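Local coordinates for protein walker-Type ATPase (Pyrococcus abyssi, PDB 2QEN) that probably binds and hydrolyses ATP as a magnesium-dependent Walker-type P-loop ATPase, though its cellular role is unknown, at residues 295-300 with 334-339. The protein carries 1 engineered substitution. Residues are numbered along the deposited sequence; the frame is centred on the assembly and turned at random.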
loop_
_atom_site.group_PDB
_atom_site.type_symbol
_atom_site.label_atom_id
_atom_site.label_comp_id
_atom_site.label_asym_id
_atom_site.label_seq_id
_atom_site.Cartn_x
_atom_site.Cartn_y
_atom_site.Cartn_z
ATOM N N TYR A 295 8.906 25.940 -1.863
ATOM C CA TYR A 295 9.110 26.165 -3.288
ATOM C C TYR A 295 8.244 25.117 -4.021
ATOM O O TYR A 295 8.697 24.048 -4.360
ATOM C CB TYR A 295 10.600 26.128 -3.663
ATOM C CG TYR A 295 11.462 27.063 -2.826
ATOM C CD1 TYR A 295 11.608 28.392 -3.177
ATOM C CD2 TYR A 295 12.116 26.613 -1.677
ATOM C CE1 TYR A 295 12.372 29.254 -2.426
ATOM C CE2 TYR A 295 12.889 27.492 -0.889
ATOM C CZ TYR A 295 13.013 28.804 -1.284
ATOM O OH TYR A 295 13.768 29.694 -0.559
ATOM N N ASN A 296 6.971 25.458 -4.222
ATOM C CA ASN A 296 5.927 24.488 -4.547
ATOM C C ASN A 296 5.169 24.836 -5.852
ATOM O O ASN A 296 4.032 24.398 -6.097
ATOM C CB ASN A 296 4.969 24.404 -3.357
ATOM C CG ASN A 296 4.324 25.716 -3.060
ATOM O OD1 ASN A 296 4.535 26.687 -3.785
ATOM N ND2 ASN A 296 3.514 25.765 -2.008
ATOM N N ARG A 297 5.825 25.646 -6.672
ATOM C CA ARG A 297 5.384 25.931 -8.031
ATOM C C ARG A 297 6.581 25.732 -8.956
ATOM O O ARG A 297 7.729 25.861 -8.528
ATOM C CB ARG A 297 4.805 27.347 -8.134
ATOM C CG ARG A 297 3.361 27.427 -7.621
ATOM C CD ARG A 297 2.947 28.845 -7.228
ATOM N NE ARG A 297 3.342 29.124 -5.847
ATOM C CZ ARG A 297 2.594 28.870 -4.772
ATOM N NH1 ARG A 297 1.375 28.344 -4.900
ATOM N NH2 ARG A 297 3.070 29.152 -3.563
ATOM N N TRP A 298 6.300 25.376 -10.202
ATOM C CA TRP A 298 7.311 25.066 -11.206
ATOM C C TRP A 298 8.534 25.980 -11.209
ATOM O O TRP A 298 9.664 25.514 -11.035
ATOM C CB TRP A 298 6.660 25.082 -12.590
ATOM C CG TRP A 298 7.566 24.709 -13.719
ATOM C CD1 TRP A 298 8.475 25.519 -14.368
ATOM C CD2 TRP A 298 7.629 23.435 -14.372
ATOM N NE1 TRP A 298 9.099 24.812 -15.375
ATOM C CE2 TRP A 298 8.598 23.535 -15.399
ATOM C CE3 TRP A 298 6.962 22.214 -14.182
ATOM C CZ2 TRP A 298 8.916 22.456 -16.243
ATOM C CZ3 TRP A 298 7.284 21.139 -15.019
ATOM C CH2 TRP A 298 8.265 21.273 -16.034
ATOM N N SER A 299 8.316 27.267 -11.463
ATOM C CA SER A 299 9.426 28.237 -11.517
ATOM C C SER A 299 10.108 28.398 -10.166
ATOM O O SER A 299 11.306 28.661 -10.111
ATOM C CB SER A 299 8.953 29.605 -12.017
ATOM O OG SER A 299 7.982 30.130 -11.133
ATOM N N LEU A 300 9.352 28.256 -9.082
ATOM C CA LEU A 300 9.929 28.343 -7.733
ATOM C C LEU A 300 10.957 27.228 -7.515
ATOM O O LEU A 300 12.057 27.487 -7.022
ATOM C CB LEU A 300 8.850 28.309 -6.645
ATOM C CG LEU A 300 7.901 29.509 -6.506
ATOM C CD1 LEU A 300 6.789 29.218 -5.466
ATOM C CD2 LEU A 300 8.619 30.834 -6.178
ATOM N N ASP A 334 -4.479 22.478 -7.645
ATOM C CA ASP A 334 -4.627 23.930 -7.836
ATOM C C ASP A 334 -3.319 24.589 -8.294
ATOM O O ASP A 334 -2.920 25.631 -7.754
ATOM C CB ASP A 334 -5.137 24.604 -6.549
ATOM C CG ASP A 334 -6.649 24.631 -6.457
ATOM O OD1 ASP A 334 -7.274 23.548 -6.462
ATOM O OD2 ASP A 334 -7.218 25.743 -6.364
ATOM N N ASN A 335 -2.658 23.960 -9.269
ATOM C CA ASN A 335 -1.379 24.420 -9.795
ATOM C C ASN A 335 -0.266 24.568 -8.734
ATOM O O ASN A 335 0.597 25.452 -8.827
ATOM C CB ASN A 335 -1.589 25.729 -10.573
ATOM C CG ASN A 335 -0.364 26.147 -11.364
ATOM O OD1 ASN A 335 0.296 25.314 -11.992
ATOM N ND2 ASN A 335 -0.057 27.451 -11.341
ATOM N N THR A 336 -0.296 23.684 -7.735
ATOM C CA THR A 336 0.647 23.702 -6.625
ATOM C C THR A 336 1.037 22.279 -6.237
ATOM O O THR A 336 0.184 21.392 -6.172
ATOM C CB THR A 336 0.038 24.443 -5.408
ATOM O OG1 THR A 336 -0.169 25.822 -5.749
ATOM C CG2 THR A 336 0.943 24.369 -4.213
ATOM N N TYR A 337 2.326 22.071 -6.001
ATOM C CA TYR A 337 2.833 20.795 -5.486
ATOM C C TYR A 337 2.847 20.739 -3.966
ATOM O O TYR A 337 3.159 21.726 -3.293
ATOM C CB TYR A 337 4.228 20.488 -6.030
ATOM C CG TYR A 337 4.311 20.617 -7.520
ATOM C CD1 TYR A 337 3.812 19.614 -8.345
ATOM C CD2 TYR A 337 4.852 21.761 -8.114
ATOM C CE1 TYR A 337 3.872 19.725 -9.712
ATOM C CE2 TYR A 337 4.916 21.882 -9.503
ATOM C CZ TYR A 337 4.428 20.857 -10.290
ATOM O OH TYR A 337 4.468 20.941 -11.657
ATOM N N LYS A 338 2.468 19.588 -3.431
ATOM C CA LYS A 338 2.674 19.313 -2.008
ATOM C C LYS A 338 3.124 17.894 -1.723
ATOM O O LYS A 338 2.754 16.948 -2.426
ATOM C CB LYS A 338 1.468 19.685 -1.120
ATOM C CG LYS A 338 0.109 19.608 -1.745
ATOM C CD LYS A 338 -0.363 21.014 -2.142
ATOM C CE LYS A 338 -1.575 20.971 -3.056
ATOM N NZ LYS A 338 -2.151 22.344 -3.255
ATOM N N ILE A 339 3.928 17.758 -0.679
ATOM C CA ILE A 339 4.264 16.442 -0.164
ATOM C C ILE A 339 2.942 15.765 0.261
ATOM O O ILE A 339 2.141 16.341 1.010
ATOM C CB ILE A 339 5.276 16.530 1.010
ATOM C CG1 ILE A 339 6.491 17.405 0.653
ATOM C CG2 ILE A 339 5.689 15.148 1.506
ATOM C CD1 ILE A 339 7.318 16.972 -0.543
HETATM O O HOH W 1 3.031 22.881 -0.949
HETATM O O HOH W 2 3.399 25.281 -11.075
#
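A single backbone bond joins the loop before helix 298-307 to strand 336-339: Tyr337 N donates to Asn296 O over 2.9 Å. It is nearly straight (165°) and falls on a lone pair in the carbonyl plane, while Thr336 CA-H makes a longer contact with the same oxygen. The region is assigned to the winged helix-turn-helix family of MCM C-terminal domains; the antiparallel hairpin 330-333/336-339 is consistent with its wing, and the linker between helices 282-292 and 298-307 adds this bond at its edge. Tyr337 can be followed outward from there. Its CB lies 3.9 Å from Asn296 O, and CG is anti to the carbonyl carbon (chi1 -50°), which lays the CD2 and CE2 edge along Asn296 and Trp298. CD2 comes within 3.4 Å of Asn296 O, CE2 meets Trp298 N at the ring edge, and OH ends 3.8 Å from Trp298 CE3, in the plane of the indole. The two aromatic side chains thus run side by side, and both rest on Leu321 of helix 314-326; Trp298 NE1 is hydrogen-bonded to Glu314 OE2. An alanine at Tyr337 takes away ring and hydroxyl, which would probably loosen the strand's packing on the loop, Trp298, Leu321 and Ile291. On the outer side, Thr336 CG2 packs 3.7 Å from Asn296 ND2. Bent at chi3 (-86°), Arg297 brings one guanidinium face over Asn296 CG and NH1 to 3.1 Å from Thr336 OG1. The chemistry implies a seam with one direct backbone hydrogen bond, extended on both sides by waters bridging Asn296 ND2 to Tyr337 O and Trp298 N to Asn335 OD1, and with the buried Tyr337 ring on the core side.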